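Endosialidase (Enterobacteria phage phi92, PDB 4HIZ) cleaves polysialic acid as an endosialidase, hydrolysing alpha-2,8 and alpha-2,9 linkages inside the sialic acid polymer. Local coordinates at residues 47-52 with 63-68; 181-186 with 264-269; 205-210 with 237-242. All blocks are in the same frame, centred on the assembly; numbering follows the deposited sequence.

Contact 1. Residues 47-52 with 63-68; sequences KNAAFV and YVSEGF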
loop_
_atom_site.group_PDB
_atom_site.type_symbol
_atom_site.label_atom_id
_atom_site.label_comp_id
_atom_site.label_asym_id
_atom_site.label_seq_id
_atom_site.Cartn_x
_atom_site.Cartn_y
_atom_site.Cartn_z
ATOM N N LYS A 47 -27.861 -23.040 -3.638
ATOM C CA LYS A 47 -26.520 -23.590 -3.483
ATOM C C LYS A 47 -26.492 -25.011 -4.001
ATOM O O LYS A 47 -27.534 -25.661 -4.142
ATOM C CB LYS A 47 -26.055 -23.572 -2.016
ATOM C CG LYS A 47 -26.756 -24.578 -1.111
ATOM C CD LYS A 47 -26.002 -24.753 0.215
ATOM C CE LYS A 47 -26.768 -25.683 1.157
ATOM N NZ LYS A 47 -26.099 -25.849 2.470
ATOM N N ASN A 48 -25.293 -25.468 -4.325
ATOM C CA ASN A 48 -25.084 -26.847 -4.771
ATOM C C ASN A 48 -25.975 -27.228 -5.958
ATOM O O ASN A 48 -26.489 -28.341 -6.015
ATOM C CB ASN A 48 -25.342 -27.807 -3.610
ATOM C CG ASN A 48 -24.510 -27.469 -2.379
ATOM O OD1 ASN A 48 -23.452 -26.844 -2.476
ATOM N ND2 ASN A 48 -24.983 -27.888 -1.219
ATOM N N ALA A 49 -26.136 -26.323 -6.919
ATOM C CA ALA A 49 -27.054 -26.573 -8.016
ATOM C C ALA A 49 -26.403 -26.173 -9.324
ATOM O O ALA A 49 -25.540 -25.283 -9.355
ATOM C CB ALA A 49 -28.364 -25.760 -7.799
ATOM N N ALA A 50 -26.825 -26.804 -10.412
ATOM C CA ALA A 50 -26.391 -26.364 -11.736
ATOM C C ALA A 50 -27.556 -26.379 -12.714
ATOM O O ALA A 50 -28.517 -27.137 -12.532
ATOM C CB ALA A 50 -25.274 -27.235 -12.243
ATOM N N PHE A 51 -27.446 -25.559 -13.761
ATOM C CA PHE A 51 -28.564 -25.325 -14.676
ATOM C C PHE A 51 -28.077 -25.449 -16.110
ATOM O O PHE A 51 -27.184 -24.716 -16.530
ATOM C CB PHE A 51 -29.138 -23.914 -14.443
ATOM C CG PHE A 51 -29.458 -23.651 -12.993
ATOM C CD1 PHE A 51 -30.649 -24.089 -12.448
ATOM C CD2 PHE A 51 -28.532 -23.017 -12.159
ATOM C CE1 PHE A 51 -30.935 -23.875 -11.087
ATOM C CE2 PHE A 51 -28.806 -22.817 -10.806
ATOM C CZ PHE A 51 -30.011 -23.255 -10.274
ATOM N N VAL A 52 -28.652 -26.380 -16.859
ATOM C CA VAL A 52 -28.305 -26.512 -18.284
ATOM C C VAL A 52 -29.227 -25.620 -19.094
ATOM O O VAL A 52 -30.465 -25.721 -19.002
ATOM C CB VAL A 52 -28.463 -27.944 -18.783
ATOM C CG1 VAL A 52 -28.005 -28.029 -20.258
ATOM C CG2 VAL A 52 -27.659 -28.885 -17.889
ATOM N N TYR A 63 -24.618 -23.801 -16.007
ATOM C CA TYR A 63 -24.297 -22.634 -15.195
ATOM C C TYR A 63 -24.391 -23.045 -13.744
ATOM O O TYR A 63 -25.411 -23.641 -13.336
ATOM C CB TYR A 63 -25.328 -21.527 -15.495
ATOM C CG TYR A 63 -25.209 -21.023 -16.922
ATOM C CD1 TYR A 63 -25.747 -21.754 -18.004
ATOM C CD2 TYR A 63 -24.491 -19.852 -17.209
ATOM C CE1 TYR A 63 -25.598 -21.315 -19.312
ATOM C CE2 TYR A 63 -24.350 -19.386 -18.529
ATOM C CZ TYR A 63 -24.917 -20.123 -19.575
ATOM O OH TYR A 63 -24.792 -19.678 -20.883
ATOM N N VAL A 64 -23.356 -22.763 -12.951
ATOM C CA VAL A 64 -23.367 -23.294 -11.569
ATOM C C VAL A 64 -23.685 -22.246 -10.516
ATOM O O VAL A 64 -23.342 -21.073 -10.674
ATOM C CB VAL A 64 -22.029 -23.990 -11.201
ATOM C CG1 VAL A 64 -21.670 -25.010 -12.308
ATOM C CG2 VAL A 64 -20.919 -22.962 -11.049
ATOM N N SER A 65 -24.338 -22.671 -9.438
ATOM C CA SER A 65 -24.486 -21.821 -8.256
ATOM C C SER A 65 -23.275 -22.000 -7.346
ATOM O O SER A 65 -22.427 -22.856 -7.578
ATOM C CB SER A 65 -25.758 -22.197 -7.458
ATOM O OG SER A 65 -25.530 -23.433 -6.774
ATOM N N GLU A 66 -23.189 -21.162 -6.323
ATOM C CA GLU A 66 -22.191 -21.353 -5.290
ATOM C C GLU A 66 -22.334 -22.756 -4.696
ATOM O O GLU A 66 -23.451 -23.247 -4.520
ATOM C CB GLU A 66 -22.352 -20.282 -4.213
ATOM C CG GLU A 66 -21.689 -18.972 -4.628
ATOM C CD GLU A 66 -20.170 -19.049 -4.474
ATOM O OE1 GLU A 66 -19.704 -19.491 -3.393
ATOM O OE2 GLU A 66 -19.447 -18.694 -5.429
ATOM N N GLY A 67 -21.201 -23.412 -4.459
ATOM C CA GLY A 67 -21.192 -24.696 -3.766
ATOM C C GLY A 67 -21.212 -25.890 -4.704
ATOM O O GLY A 67 -20.884 -27.002 -4.273
ATOM N N PHE A 68 -21.604 -25.675 -5.968
ATOM C CA PHE A 68 -21.703 -26.789 -6.893
ATOM C C PHE A 68 -20.301 -27.398 -7.064
ATOM O O PHE A 68 -20.120 -28.645 -7.053
ATOM C CB PHE A 68 -22.310 -26.367 -8.249
ATOM C CG PHE A 68 -22.582 -27.534 -9.150
ATOM C CD1 PHE A 68 -23.750 -28.269 -9.012
ATOM C CD2 PHE A 68 -21.627 -27.955 -10.083
ATOM C CE1 PHE A 68 -23.977 -29.398 -9.821
ATOM C CE2 PHE A 68 -21.853 -29.071 -10.900
ATOM C CZ PHE A 68 -23.032 -29.790 -10.767
#
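Phe51 and Tyr63 face each other as an antiparallel hydrogen-bonded pair. Phe51 N gives to Tyr63 O at 2.8 Å, and Tyr63 N returns the bond to Phe51 O. Both side chains share one face of the sheet. CD2 of Phe51 comes within 3.4 Å of Tyr63 O, while the Tyr63 ring presents its edge to Phe51 O and sends its OH to Arg435. Toward the other end the pairing gives way to a corner at Lys47 and Asn48; Asn48 takes a left-handed conformation (phi 54°, psi 41°). Asn48 N binds Glu66 O at 2.9 Å, its OD1 comes within 3.3 Å of Gly67 C, and its ND2 turns to Asp29 OD1. Ser65 holds Ala49 twice: its N makes a nearly straight bond to Ala49 O, and its OG accepts from Ala49 N at 3.0 Å. A type II turn from Ser65 to Phe68, with Gly67 at positive phi, swings Phe68 back; with CG anti to the backbone N (chi1 -173°), its ring lies under Ala50 CB, a CH-pi contact 3.7 Å from the centroid. This is the beta hairpin of strands 49-53 and 61-64 in the endosialidase N-terminal extension, its second strand beside strand 456-460.

Contact 2. Residues 181-186 with 264-269; sequences PMPYYR and TRFWDS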
loop_
_atom_site.group_PDB
_atom_site.type_symbol
_atom_site.label_atom_id
_atom_site.label_comp_id
_atom_site.label_asym_id
_atom_site.label_seq_id
_atom_site.Cartn_x
_atom_site.Cartn_y
_atom_site.Cartn_z
ATOM N N PRO A 181 19.531 -22.064 -12.326
ATOM C CA PRO A 181 19.154 -23.045 -11.305
ATOM C C PRO A 181 17.984 -22.473 -10.496
ATOM O O PRO A 181 17.977 -21.264 -10.241
ATOM C CB PRO A 181 20.407 -23.117 -10.422
ATOM C CG PRO A 181 21.086 -21.783 -10.562
ATOM C CD PRO A 181 20.798 -21.370 -12.019
ATOM N N MET A 182 17.019 -23.299 -10.110
ATOM C CA MET A 182 15.922 -22.798 -9.286
ATOM C C MET A 182 16.455 -22.351 -7.923
ATOM O O MET A 182 17.475 -22.836 -7.463
ATOM C CB MET A 182 14.898 -23.915 -9.044
ATOM C CG MET A 182 14.025 -24.219 -10.252
ATOM S SD MET A 182 13.059 -22.777 -10.822
ATOM C CE MET A 182 11.792 -22.674 -9.536
ATOM N N PRO A 183 15.746 -21.430 -7.255
ATOM C CA PRO A 183 16.083 -21.163 -5.855
ATOM C C PRO A 183 15.678 -22.379 -5.031
ATOM O O PRO A 183 14.512 -22.778 -5.047
ATOM C CB PRO A 183 15.192 -19.939 -5.513
ATOM C CG PRO A 183 14.145 -19.901 -6.564
ATOM C CD PRO A 183 14.572 -20.665 -7.736
ATOM N N TYR A 184 16.624 -23.001 -4.328
ATOM C CA TYR A 184 16.281 -24.185 -3.550
ATOM C C TYR A 184 17.235 -24.352 -2.408
ATOM O O TYR A 184 18.331 -23.740 -2.398
ATOM C CB TYR A 184 16.179 -25.470 -4.417
ATOM C CG TYR A 184 17.474 -26.077 -4.993
ATOM C CD1 TYR A 184 18.397 -26.708 -4.153
ATOM C CD2 TYR A 184 17.717 -26.080 -6.369
ATOM C CE1 TYR A 184 19.525 -27.304 -4.666
ATOM C CE2 TYR A 184 18.851 -26.688 -6.895
ATOM C CZ TYR A 184 19.760 -27.273 -6.021
ATOM O OH TYR A 184 20.918 -27.890 -6.504
ATOM N N TYR A 185 16.809 -25.163 -1.440
ATOM C CA TYR A 185 17.567 -25.422 -0.215
ATOM C C TYR A 185 17.685 -26.941 -0.045
ATOM O O TYR A 185 16.745 -27.687 -0.361
ATOM C CB TYR A 185 16.740 -24.852 0.977
ATOM C CG TYR A 185 17.197 -25.358 2.306
ATOM C CD1 TYR A 185 18.415 -24.945 2.843
ATOM C CD2 TYR A 185 16.422 -26.267 3.034
ATOM C CE1 TYR A 185 18.846 -25.421 4.088
ATOM C CE2 TYR A 185 16.869 -26.769 4.278
ATOM C CZ TYR A 185 18.063 -26.333 4.795
ATOM O OH TYR A 185 18.488 -26.816 6.025
ATOM N N ARG A 186 18.831 -27.412 0.444
ATOM C CA ARG A 186 18.998 -28.830 0.774
ATOM C C ARG A 186 19.701 -28.921 2.112
ATOM O O ARG A 186 20.515 -28.031 2.457
ATOM C CB ARG A 186 19.929 -29.515 -0.251
ATOM C CG ARG A 186 19.476 -29.405 -1.677
ATOM C CD ARG A 186 18.379 -30.410 -2.003
ATOM N NE ARG A 186 18.161 -30.454 -3.463
ATOM C CZ ARG A 186 18.828 -31.235 -4.333
ATOM N NH1 ARG A 186 19.750 -32.115 -3.931
ATOM N NH2 ARG A 186 18.554 -31.162 -5.646
ATOM N N THR A 264 20.969 -22.640 -3.432
ATOM C CA THR A 264 21.368 -21.939 -4.627
ATOM C C THR A 264 21.171 -20.434 -4.400
ATOM O O THR A 264 20.474 -20.011 -3.450
ATOM C CB THR A 264 20.521 -22.346 -5.825
ATOM O OG1 THR A 264 19.154 -22.073 -5.526
ATOM C CG2 THR A 264 20.698 -23.854 -6.108
ATOM N N ARG A 265 21.766 -19.644 -5.283
ATOM C CA ARG A 265 21.547 -18.198 -5.341
ATOM C C ARG A 265 21.041 -17.867 -6.734
ATOM O O ARG A 265 21.810 -17.482 -7.625
ATOM C CB ARG A 265 22.845 -17.441 -5.028
ATOM C CG ARG A 265 23.364 -17.715 -3.590
ATOM C CD ARG A 265 24.506 -16.777 -3.240
ATOM N NE ARG A 265 25.786 -17.231 -3.803
ATOM C CZ ARG A 265 26.651 -16.464 -4.456
ATOM N NH1 ARG A 265 26.373 -15.187 -4.710
ATOM N NH2 ARG A 265 27.803 -16.992 -4.868
ATOM N N PHE A 266 19.736 -18.070 -6.931
ATOM C CA PHE A 266 19.090 -17.877 -8.218
ATOM C C PHE A 266 19.397 -16.490 -8.805
ATOM O O PHE A 266 19.729 -16.344 -9.983
ATOM C CB PHE A 266 17.563 -18.037 -8.012
ATOM C CG PHE A 266 16.710 -17.640 -9.225
ATOM C CD1 PHE A 266 16.447 -18.552 -10.219
ATOM C CD2 PHE A 266 16.130 -16.367 -9.311
ATOM C CE1 PHE A 266 15.627 -18.218 -11.323
ATOM C CE2 PHE A 266 15.323 -16.015 -10.405
ATOM C CZ PHE A 266 15.046 -16.935 -11.397
ATOM N N TRP A 267 19.255 -15.467 -7.980
ATOM C CA TRP A 267 19.387 -14.096 -8.437
ATOM C C TRP A 267 20.806 -13.652 -8.692
ATOM O O TRP A 267 21.005 -12.605 -9.316
ATOM C CB TRP A 267 18.700 -13.124 -7.432
ATOM C CG TRP A 267 17.188 -13.339 -7.337
ATOM C CD1 TRP A 267 16.230 -12.769 -8.136
ATOM C CD2 TRP A 267 16.487 -14.221 -6.439
ATOM N NE1 TRP A 267 14.977 -13.227 -7.771
ATOM C CE2 TRP A 267 15.107 -14.105 -6.727
ATOM C CE3 TRP A 267 16.894 -15.090 -5.422
ATOM C CZ2 TRP A 267 14.128 -14.809 -6.027
ATOM C CZ3 TRP A 267 15.909 -15.791 -4.698
ATOM C CH2 TRP A 267 14.539 -15.646 -5.011
ATOM N N ASP A 268 21.783 -14.432 -8.208
ATOM C CA ASP A 268 23.196 -14.171 -8.488
ATOM C C ASP A 268 23.763 -15.062 -9.591
ATOM O O ASP A 268 24.938 -14.949 -9.942
ATOM C CB ASP A 268 24.038 -14.365 -7.207
ATOM C CG ASP A 268 23.698 -13.353 -6.130
ATOM O OD1 ASP A 268 23.228 -12.236 -6.451
ATOM O OD2 ASP A 268 23.915 -13.678 -4.954
ATOM N N SER A 269 22.959 -15.966 -10.124
ATOM C CA SER A 269 23.485 -16.885 -11.153
ATOM C C SER A 269 23.253 -16.300 -12.541
ATOM O O SER A 269 22.167 -15.898 -12.850
ATOM C CB SER A 269 22.775 -18.246 -11.056
ATOM O OG SER A 269 23.040 -18.892 -9.812
#
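Thr264 OG1 is gripped by two backbone groups of 181-186. It donates to Met182 O at 2.7 Å, in the carbonyl plane and on a lone pair, and accepts from Tyr184 N at 2.9 Å. With chi1 at 58°, OG1 sits between the backbone N and the carbonyl carbon, and CG2 lies beside the backbone N. That methyl rests over one face of the Tyr184 ring, 3.6 Å from the centroid and shifted toward CE2 and CZ, a CH-pi contact in which the two side chains cross at about a right angle. A third bond, Thr264 N to Tyr184 O, fixes the main chains. The Tyr184 hydroxyl is bonded to His208 O. The contact lies in the catalytic beta-propeller domain, where Thr264 ends strand 261-264, whose neighbour in the antiparallel sheet is strand 185-186.

Beyond Thr264 comes a short 3-10 segment, 266-268, whose Phe266 and Trp267 pack on Pro183, while Ser269 meets Pro181. Phe266 lies alongside Pro183, pointing the same way, with its CD1 3.8 Å from Pro183 CD. The same CD1 meets Pro181 O at 3.1 Å, bringing the ring edge up to the carbonyl. Pro181 CG leans on Ser269 OG, which accepts from Ala215 N and donates to Arg265 O from above that carbonyl's plane; Asp268 N reaches the same oxygen from the opposite face. Trp267 takes the CD2 side of Phe266 over the centre of its own face, while His510 and Trp497 of a neighbouring subunit pack against the indole.

One hydroxyl thus satisfies the carbonyl before Pro183 and the amide after it, Pro183 itself having no N-H. Pro181 O is buried without a hydrogen-bond partner in the model and has the C-H edge of Phe266 beside it, probably a weakly favourable electrostatic contact.

Contact 3. Residues 205-210 with 237-242; sequences LKKHGL and NKDTFT. With EDO (1,2-ethanediol), chain K.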
loop_
_atom_site.group_PDB
_atom_site.type_symbol
_atom_site.label_atom_id
_atom_site.label_comp_id
_atom_site.label_asym_id
_atom_site.label_seq_id
_atom_site.Cartn_x
_atom_site.Cartn_y
_atom_site.Cartn_z
ATOM N N LEU A 205 25.714 -33.875 -4.499
ATOM C CA LEU A 205 24.392 -33.346 -4.205
ATOM C C LEU A 205 23.480 -33.855 -5.325
ATOM O O LEU A 205 23.617 -33.454 -6.485
ATOM C CB LEU A 205 24.467 -31.816 -4.185
ATOM C CG LEU A 205 23.264 -31.053 -3.682
ATOM C CD1 LEU A 205 23.144 -31.242 -2.164
ATOM C CD2 LEU A 205 23.427 -29.568 -4.016
ATOM N N LYS A 206 22.550 -34.746 -4.987
ATOM C CA LYS A 206 21.796 -35.453 -6.024
ATOM C C LYS A 206 20.944 -34.524 -6.882
ATOM O O LYS A 206 20.267 -33.651 -6.375
ATOM C CB LYS A 206 20.956 -36.583 -5.423
ATOM C CG LYS A 206 21.815 -37.750 -4.890
ATOM C CD LYS A 206 20.996 -39.029 -4.715
ATOM C CE LYS A 206 21.775 -40.125 -3.994
ATOM N NZ LYS A 206 22.849 -40.746 -4.829
ATOM N N LYS A 207 21.040 -34.710 -8.194
ATOM C CA LYS A 207 20.240 -33.977 -9.176
ATOM C C LYS A 207 20.302 -32.470 -8.937
ATOM O O LYS A 207 19.295 -31.774 -8.883
ATOM C CB LYS A 207 18.799 -34.504 -9.203
ATOM C CG LYS A 207 18.703 -36.014 -9.445
ATOM C CD LYS A 207 19.655 -36.485 -10.568
ATOM C CE LYS A 207 19.659 -38.006 -10.720
ATOM N NZ LYS A 207 20.377 -38.718 -9.611
ATOM N N HIS A 208 21.518 -31.958 -8.812
ATOM C CA HIS A 208 21.696 -30.556 -8.415
ATOM C C HIS A 208 21.241 -29.540 -9.480
ATOM O O HIS A 208 20.854 -28.405 -9.149
ATOM C CB HIS A 208 23.156 -30.316 -7.987
ATOM C CG HIS A 208 24.160 -30.725 -9.018
ATOM N ND1 HIS A 208 24.425 -29.959 -10.138
ATOM C CD2 HIS A 208 24.959 -31.824 -9.110
ATOM C CE1 HIS A 208 25.347 -30.569 -10.872
ATOM N NE2 HIS A 208 25.680 -31.701 -10.272
ATOM N N GLY A 209 21.302 -29.926 -10.753
ATOM C CA GLY A 209 20.872 -29.050 -11.830
ATOM C C GLY A 209 21.764 -27.849 -12.050
ATOM O O GLY A 209 21.391 -26.933 -12.767
ATOM N N LEU A 210 22.947 -27.834 -11.441
ATOM C CA LEU A 210 23.836 -26.675 -11.567
ATOM C C LEU A 210 24.713 -26.737 -12.835
ATOM O O LEU A 210 24.998 -27.820 -13.356
ATOM C CB LEU A 210 24.746 -26.552 -10.333
ATOM C CG LEU A 210 24.009 -26.545 -8.994
ATOM C CD1 LEU A 210 24.981 -26.744 -7.810
ATOM C CD2 LEU A 210 23.271 -25.239 -8.856
ATOM N N ASN A 237 29.005 -34.910 -12.822
ATOM C CA ASN A 237 27.917 -35.755 -13.305
ATOM C C ASN A 237 26.607 -35.223 -12.731
ATOM O O ASN A 237 26.623 -34.153 -12.093
ATOM C CB ASN A 237 28.195 -37.266 -13.031
ATOM C CG ASN A 237 28.306 -37.600 -11.546
ATOM O OD1 ASN A 237 27.657 -36.989 -10.692
ATOM N ND2 ASN A 237 29.137 -38.587 -11.235
ATOM N N LYS A 238 25.498 -35.936 -12.949
ATOM C CA LYS A 238 24.187 -35.454 -12.466
ATOM C C LYS A 238 24.171 -35.180 -10.972
ATOM O O LYS A 238 23.350 -34.384 -10.521
ATOM C CB LYS A 238 23.069 -36.448 -12.769
ATOM C CG LYS A 238 22.876 -36.778 -14.240
ATOM C CD LYS A 238 21.820 -37.866 -14.431
ATOM C CE LYS A 238 21.599 -38.185 -15.918
ATOM N NZ LYS A 238 20.631 -39.309 -16.113
ATOM N N ASP A 239 25.043 -35.858 -10.210
ATOM C CA ASP A 239 24.984 -35.756 -8.753
ATOM C C ASP A 239 26.215 -35.136 -8.115
ATOM O O ASP A 239 26.331 -35.154 -6.879
ATOM C CB ASP A 239 24.771 -37.132 -8.094
ATOM C CG ASP A 239 23.528 -37.837 -8.579
ATOM O OD1 ASP A 239 22.492 -37.187 -8.791
ATOM O OD2 ASP A 239 23.595 -39.070 -8.751
ATOM N N THR A 240 27.121 -34.594 -8.910
ATOM C CA THR A 240 28.419 -34.165 -8.387
ATOM C C THR A 240 28.936 -32.918 -9.099
ATOM O O THR A 240 28.914 -32.832 -10.350
ATOM C CB THR A 240 29.470 -35.279 -8.646
ATOM O OG1 THR A 240 28.887 -36.556 -8.363
ATOM C CG2 THR A 240 30.704 -35.065 -7.779
ATOM N N PHE A 241 29.439 -31.965 -8.324
ATOM C CA PHE A 241 30.077 -30.796 -8.918
ATOM C C PHE A 241 31.268 -30.396 -8.085
ATOM O O PHE A 241 31.518 -30.991 -7.043
ATOM C CB PHE A 241 29.080 -29.616 -9.081
ATOM C CG PHE A 241 28.533 -29.064 -7.772
ATOM C CD1 PHE A 241 27.459 -29.686 -7.139
ATOM C CD2 PHE A 241 29.093 -27.923 -7.189
ATOM C CE1 PHE A 241 26.931 -29.182 -5.934
ATOM C CE2 PHE A 241 28.573 -27.395 -5.973
ATOM C CZ PHE A 241 27.506 -28.026 -5.342
ATOM N N THR A 242 31.997 -29.379 -8.520
ATOM C CA THR A 242 33.094 -28.891 -7.684
ATOM C C THR A 242 33.004 -27.380 -7.476
ATOM O O THR A 242 32.344 -26.655 -8.238
ATOM C CB THR A 242 34.486 -29.180 -8.303
ATOM O OG1 THR A 242 34.652 -28.387 -9.496
ATOM C CG2 THR A 242 34.679 -30.712 -8.583
HETATM C C1 EDO K . 22.708 -32.174 -14.439
HETATM O O1 EDO K . 22.428 -33.574 -14.583
HETATM C C2 EDO K . 23.229 -31.867 -13.040
HETATM O O2 EDO K . 22.327 -32.303 -12.000
HETATM O O HOH W 1 21.411 -40.578 -7.732
HETATM O O HOH W 2 25.278 -40.281 -6.708
#
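His208 and Asp239 reach across between a loop and the tight turn of a beta hairpin: a type I turn from Asn237 to Thr240 joins strands 230-237 and 240-244. Asn237 OD1 accepts from Asp239 N, an Asx turn, and also, from the opposite face of its plane, from Thr240 OG1 at 2.7 Å. The 205-210 loop docks on this turn through backbone and side-chain groups together. Leu205 N gives to Asp239 O at 2.8 Å. Lys207 N gives to Asp239 OD1 on the anti lone pair, while Lys207 NZ, in the conformer given here of two deposited, forms a salt bridge to Asp239 OD1 at 2.7 Å, on its syn lone pair. The other carboxylate oxygen, OD2, accepts from two waters, both of which accept from Lys206 NZ in its given conformer, one of them weakly.

The His208 imidazole, with CG between the backbone N and the carbonyl carbon (chi1 54°), has both nitrogens engaged. ND1 accepts from Leu210 N in the ring plane at 2.9 Å, and NE2 donates to Asn237 O at 3.2 Å and more weakly to Thr240 O, consistent with a proton on NE2. Its two faces are also taken. The edge of the Phe241 ring meets one face, the planes inclined at 64°, and an ethanediol, probably from crystallisation, lies over the other. Phe241 in turn receives Leu210 CD1 over its own face, 3.7 Å from the centroid, and touches Leu205 CB at its rim. Two loop carbonyls are met from outside: Lys206 O by Arg186 NH1 and Lys207 O by Asn156 ND2. Lys238 O bonds only weakly to His208 N; its firmer partner is ethanediol O2, which donates to it at 2.8 Å and accepts from Gly209 N at 2.9 Å.

From the N terminus, contact 1 is completed first: residues 47-52 and 63-68 close a short hairpin loop in the N-terminal extension. The other two lie about 45 and 51 Å from it, centre to centre, and do not touch it. Contact 2 opens later at 181-186 and closes at 264-269, spanning a long excursion; contact 3, joining 205-210 to 237-242, is nested inside that loop. Both reach the same antiparallel sheet. Contact 2 binds the base of the excursion together, while contact 3 folds a loop within it onto a hairpin turn. They meet where Tyr184 and Arg186 reach the backbone of 205-210.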